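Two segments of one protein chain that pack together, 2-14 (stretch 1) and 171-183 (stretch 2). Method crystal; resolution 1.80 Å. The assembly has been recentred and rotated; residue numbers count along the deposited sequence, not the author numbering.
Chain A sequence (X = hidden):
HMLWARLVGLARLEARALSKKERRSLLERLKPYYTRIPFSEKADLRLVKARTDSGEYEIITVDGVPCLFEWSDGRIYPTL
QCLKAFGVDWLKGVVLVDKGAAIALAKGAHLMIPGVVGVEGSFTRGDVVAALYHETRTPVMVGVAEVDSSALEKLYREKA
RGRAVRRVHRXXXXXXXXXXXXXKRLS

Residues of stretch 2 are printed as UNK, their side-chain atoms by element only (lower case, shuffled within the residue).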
# COMPACT_ATOMS: atom_id res chain seq x y z
N MSE A 2 7.58 -1.95 -22.85
CA MSE A 2 6.39 -1.11 -23.03
C MSE A 2 5.24 -1.97 -22.55
O MSE A 2 5.29 -3.19 -22.64
CB MSE A 2 6.15 -0.71 -24.50
CG MSE A 2 7.16 0.29 -25.15
SE MSE A 2 6.19 1.36 -26.45
CE MSE A 2 7.74 1.98 -27.36
N LEU A 3 4.21 -1.36 -22.02
CA LEU A 3 3.11 -2.17 -21.60
C LEU A 3 1.86 -1.37 -21.87
O LEU A 3 1.93 -0.17 -22.17
CB LEU A 3 3.23 -2.54 -20.12
CG LEU A 3 3.26 -1.45 -19.04
CD1 LEU A 3 1.83 -0.87 -18.86
CD2 LEU A 3 3.77 -2.10 -17.67
N TRP A 4 0.71 -2.03 -21.82
CA TRP A 4 -0.55 -1.28 -22.02
C TRP A 4 -1.47 -1.72 -20.87
O TRP A 4 -1.78 -2.92 -20.74
CB TRP A 4 -1.17 -1.60 -23.39
CG TRP A 4 -2.21 -0.60 -23.79
CD1 TRP A 4 -3.27 -0.14 -23.03
CD2 TRP A 4 -2.24 0.15 -25.03
NE1 TRP A 4 -3.94 0.87 -23.72
CE2 TRP A 4 -3.34 1.06 -24.94
CE3 TRP A 4 -1.45 0.15 -26.19
CZ2 TRP A 4 -3.67 1.95 -25.96
CZ3 TRP A 4 -1.76 1.05 -27.23
CH2 TRP A 4 -2.88 1.95 -27.10
N ALA A 5 -1.81 -0.77 -20.01
CA ALA A 5 -2.64 -1.08 -18.84
C ALA A 5 -4.00 -0.46 -18.90
O ALA A 5 -4.20 0.55 -19.57
CB ALA A 5 -1.94 -0.62 -17.54
N ARG A 6 -4.94 -1.07 -18.21
CA ARG A 6 -6.26 -0.47 -18.13
C ARG A 6 -6.06 0.87 -17.39
O ARG A 6 -5.12 1.01 -16.57
CB ARG A 6 -7.22 -1.39 -17.34
CG ARG A 6 -8.46 -0.72 -16.87
CD ARG A 6 -9.45 -1.70 -16.21
NE ARG A 6 -9.90 -2.77 -17.11
CZ ARG A 6 -9.41 -4.01 -17.11
NH1 ARG A 6 -8.46 -4.34 -16.25
NH2 ARG A 6 -9.88 -4.92 -17.97
N LEU A 7 -6.90 1.86 -17.72
CA LEU A 7 -6.89 3.20 -17.08
C LEU A 7 -5.80 4.08 -17.59
O LEU A 7 -6.08 5.14 -18.25
CB LEU A 7 -6.73 3.16 -15.50
CG LEU A 7 -7.97 3.00 -14.68
CD1 LEU A 7 -7.64 3.27 -13.15
CD2 LEU A 7 -9.02 4.04 -15.11
N VAL A 8 -4.55 3.68 -17.31
CA VAL A 8 -3.41 4.48 -17.69
C VAL A 8 -3.01 4.33 -19.15
O VAL A 8 -2.34 5.26 -19.67
CB VAL A 8 -2.17 4.19 -16.75
CG1 VAL A 8 -2.56 4.45 -15.28
CG2 VAL A 8 -1.77 2.73 -16.88
N GLY A 9 -3.33 3.19 -19.78
CA GLY A 9 -2.96 3.04 -21.17
C GLY A 9 -1.54 2.62 -21.44
O GLY A 9 -0.91 1.93 -20.65
N LEU A 10 -1.01 3.04 -22.58
CA LEU A 10 0.34 2.66 -22.97
C LEU A 10 1.41 3.26 -22.05
O LEU A 10 1.34 4.43 -21.68
CB LEU A 10 0.58 3.11 -24.41
CG LEU A 10 1.99 2.85 -24.91
CD1 LEU A 10 2.08 1.38 -25.42
CD2 LEU A 10 2.32 3.89 -26.00
N ALA A 11 2.35 2.44 -21.60
CA ALA A 11 3.42 2.94 -20.77
C ALA A 11 4.77 2.50 -21.32
O ALA A 11 4.94 1.34 -21.66
CB ALA A 11 3.28 2.46 -19.24
N ARG A 12 5.70 3.45 -21.39
CA ARG A 12 7.07 3.16 -21.83
C ARG A 12 7.86 2.96 -20.54
O ARG A 12 7.87 3.84 -19.64
CB ARG A 12 7.65 4.33 -22.62
CG ARG A 12 7.06 4.33 -24.02
CD ARG A 12 7.15 5.67 -24.73
NE ARG A 12 6.18 5.77 -25.84
CZ ARG A 12 6.29 5.14 -27.01
NH1 ARG A 12 7.33 4.35 -27.22
NH2 ARG A 12 5.38 5.26 -27.99
N LEU A 13 8.55 1.82 -20.44
CA LEU A 13 9.27 1.49 -19.22
C LEU A 13 10.79 1.50 -19.34
O LEU A 13 11.34 1.18 -20.37
CB LEU A 13 8.84 0.11 -18.75
CG LEU A 13 7.65 -0.03 -17.80
CD1 LEU A 13 6.42 0.54 -18.39
CD2 LEU A 13 7.45 -1.50 -17.53
N GLU A 14 11.44 1.90 -18.25
CA GLU A 14 12.89 1.91 -18.10
C GLU A 14 13.15 1.22 -16.77
O GLU A 14 12.61 1.66 -15.76
CB GLU A 14 13.44 3.33 -18.00
CG GLU A 14 13.66 3.98 -19.31
CD GLU A 14 14.57 5.19 -19.18
OE1 GLU A 14 14.30 6.02 -18.28
OE2 GLU A 14 15.53 5.29 -19.97
N UNK A 171 -7.32 -0.33 -4.29
CA UNK A 171 -7.69 -1.26 -5.36
C UNK A 171 -8.32 -0.53 -6.58
O UNK A 171 -9.34 0.15 -6.42
c UNK A 171 -8.97 -3.48 -6.84
c UNK A 171 -8.60 -3.64 -5.42
c UNK A 171 -8.72 -2.24 -4.79
c UNK A 171 -9.42 -4.72 -4.66
N UNK A 172 -7.70 -0.66 -7.76
CA UNK A 172 -8.28 -0.00 -8.93
C UNK A 172 -7.81 1.42 -9.25
O UNK A 172 -8.30 2.01 -10.22
N UNK A 173 -6.93 1.98 -8.42
CA UNK A 173 -6.42 3.29 -8.76
C UNK A 173 -5.36 3.16 -9.91
O UNK A 173 -5.06 2.06 -10.37
o UNK A 173 -4.34 4.06 -5.71
o UNK A 173 -3.83 2.79 -7.49
c UNK A 173 -5.92 4.10 -7.51
c UNK A 173 -4.60 3.59 -6.88
N UNK A 174 -4.89 4.29 -10.42
CA UNK A 174 -3.96 4.28 -11.54
C UNK A 174 -2.69 3.48 -11.25
O UNK A 174 -2.25 2.69 -12.13
c UNK A 174 -3.62 5.70 -11.93
N UNK A 175 -2.13 3.67 -10.06
CA UNK A 175 -0.92 2.91 -9.71
C UNK A 175 -1.25 1.40 -9.64
O UNK A 175 -0.43 0.56 -10.09
c UNK A 175 0.80 2.53 -7.73
c UNK A 175 -0.33 3.39 -8.36
c UNK A 175 1.17 3.07 -6.40
c UNK A 175 2.05 2.55 -8.63
N UNK A 176 -2.44 1.08 -9.10
CA UNK A 176 -2.84 -0.32 -8.98
C UNK A 176 -2.90 -0.96 -10.38
O UNK A 176 -2.37 -2.09 -10.57
c UNK A 176 -6.53 -3.77 -10.63
c UNK A 176 -5.21 -4.03 -8.20
n UNK A 176 -4.52 -3.87 -7.04
c UNK A 176 -5.82 -5.17 -8.75
c UNK A 176 -6.48 -5.02 -9.96
c UNK A 176 -4.23 -0.43 -8.33
c UNK A 176 -4.14 -2.55 -6.93
c UNK A 176 -4.55 -1.85 -8.01
c UNK A 176 -5.91 -2.63 -10.08
c UNK A 176 -5.25 -2.76 -8.85
N UNK A 177 -3.48 -0.25 -11.35
CA UNK A 177 -3.62 -0.82 -12.69
C UNK A 177 -2.27 -0.99 -13.35
O UNK A 177 -2.00 -1.99 -13.97
c UNK A 177 -4.55 0.04 -13.58
o UNK A 177 -6.23 -2.30 -13.80
c UNK A 177 -6.03 0.04 -13.11
o UNK A 177 -7.89 -1.37 -12.79
c UNK A 177 -6.75 -1.30 -13.25
N UNK A 178 -1.44 0.03 -13.22
CA UNK A 178 -0.11 -0.04 -13.77
C UNK A 178 0.66 -1.24 -13.13
O UNK A 178 1.33 -2.04 -13.84
c UNK A 178 2.76 2.53 -13.42
c UNK A 178 2.33 0.89 -15.33
c UNK A 178 2.11 1.18 -13.82
c UNK A 178 0.60 1.28 -13.51
N UNK A 179 0.56 -1.37 -11.81
CA UNK A 179 1.29 -2.44 -11.09
C UNK A 179 0.80 -3.82 -11.50
O UNK A 179 1.62 -4.73 -11.66
c UNK A 179 1.18 -2.29 -9.57
N UNK A 180 -0.52 -3.96 -11.72
CA UNK A 180 -1.09 -5.23 -12.16
C UNK A 180 -0.46 -5.67 -13.48
O UNK A 180 -0.17 -6.85 -13.68
c UNK A 180 -3.45 -5.32 -11.28
n UNK A 180 -3.96 -7.71 -11.15
o UNK A 180 -2.34 -6.83 -9.84
c UNK A 180 -3.21 -6.69 -10.69
c UNK A 180 -2.59 -5.09 -12.43
N UNK A 181 -0.24 -4.72 -14.38
CA UNK A 181 0.32 -5.03 -15.69
C UNK A 181 1.82 -5.28 -15.61
O UNK A 181 2.33 -6.11 -16.34
c UNK A 181 -0.88 -5.44 -18.47
o UNK A 181 -0.55 -6.15 -19.42
c UNK A 181 0.06 -4.29 -18.13
o UNK A 181 -1.95 -5.63 -17.84
c UNK A 181 0.01 -3.88 -16.68
N UNK A 182 2.53 -4.55 -14.73
CA UNK A 182 3.98 -4.75 -14.58
C UNK A 182 4.18 -6.21 -14.09
O UNK A 182 5.06 -6.92 -14.60
c UNK A 182 4.63 -3.75 -13.54
c UNK A 182 6.07 -4.18 -13.21
c UNK A 182 4.71 -2.34 -14.15
N UNK A 183 3.33 -6.61 -13.14
CA UNK A 183 3.35 -7.94 -12.54
C UNK A 183 3.13 -9.02 -13.60
O UNK A 183 3.69 -10.12 -13.46
O HOH W 1 0.92 -4.95 -21.28
O HOH W 2 -4.28 -2.93 -15.50

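Position 171 carries four carbons, forked at the second, and reaches nothing on stretch 1: leucine, L171. Position 172 has no side-chain atoms, so it is glycine. Its phi/psi of 91/-2 would jam a CB against the preceding carbonyl O, and G172 O lies 3.3 Å from L7 CD1.

At 173 two carbons end in two oxygens, pointing away from the strand; this is aspartate. D173 is the N-cap: its OD1 accepts from the backbone N of position 176 at 2.7 Å, capping the first turn of the helix.

Position 174 has one carbon, 3.7 Å from V8 CG1: alanine. The CA atoms of V8 and A174 are 6.2 Å apart, and a methyl fits that close approach. Position 175 shows four carbons forked at the second, directed away, hence leucine, L175. At 176 one carbon leads to fused five- and six-membered rings with eight carbons and one nitrogen, which is tryptophan; W176 makes no contact here.

Position 177 holds three carbons, the third carrying two oxygens; its CB sits 3.2 Å from R6 O, and a further carbon meets L7 CD1 at 3.6 Å. This is glutamate. A long salt bridge joins E177 OE1 to R6 NH1 at 3.9 Å, while water 2 donates to E177 OE1 and to E177 O.

Four carbons at 178, forked at the second, start sideways, but their end comes nearer the strand, one carbon lying 4.0 Å from L3 CD1 and 4.3 Å from A11 CB: leucine, L178. Position 179 is a lone carbon facing away, alanine, A179. At 180 three carbons end in one oxygen and one nitrogen, giving glutamine; Q180 sets out toward the strand, but its end leads away.

Position 181 again has three carbons and two terminal oxygens, one carbon 3.5 Å from W4 O: glutamate. Water 1 links the pair, accepting from W4 N and donating to E181 OE2. Position 182 has one carbon bearing two more, one of them 3.7 Å from L3 CD2: valine, V182. Position 183 has no side-chain atoms and makes no contact: glycine, G183.

Where the CA atoms come near, one partner can be alanine: A5 against L178, A174 against V8. Strand 2-5 and the helix cross at 129° with axes 8.0 Å apart, and A5 CA lies 5.8 Å from L178 CA. Around it L3, V8, L178 and V182 supply apolar packing. No direct hydrogen bond crosses; E181 lays its carbons against the strand and E177 against the loop residues R6 and L7, each carboxylate also accepts from a water, and R6 adds its long salt bridge.

Stretch 2 171-183: LGDALWELAQEVG
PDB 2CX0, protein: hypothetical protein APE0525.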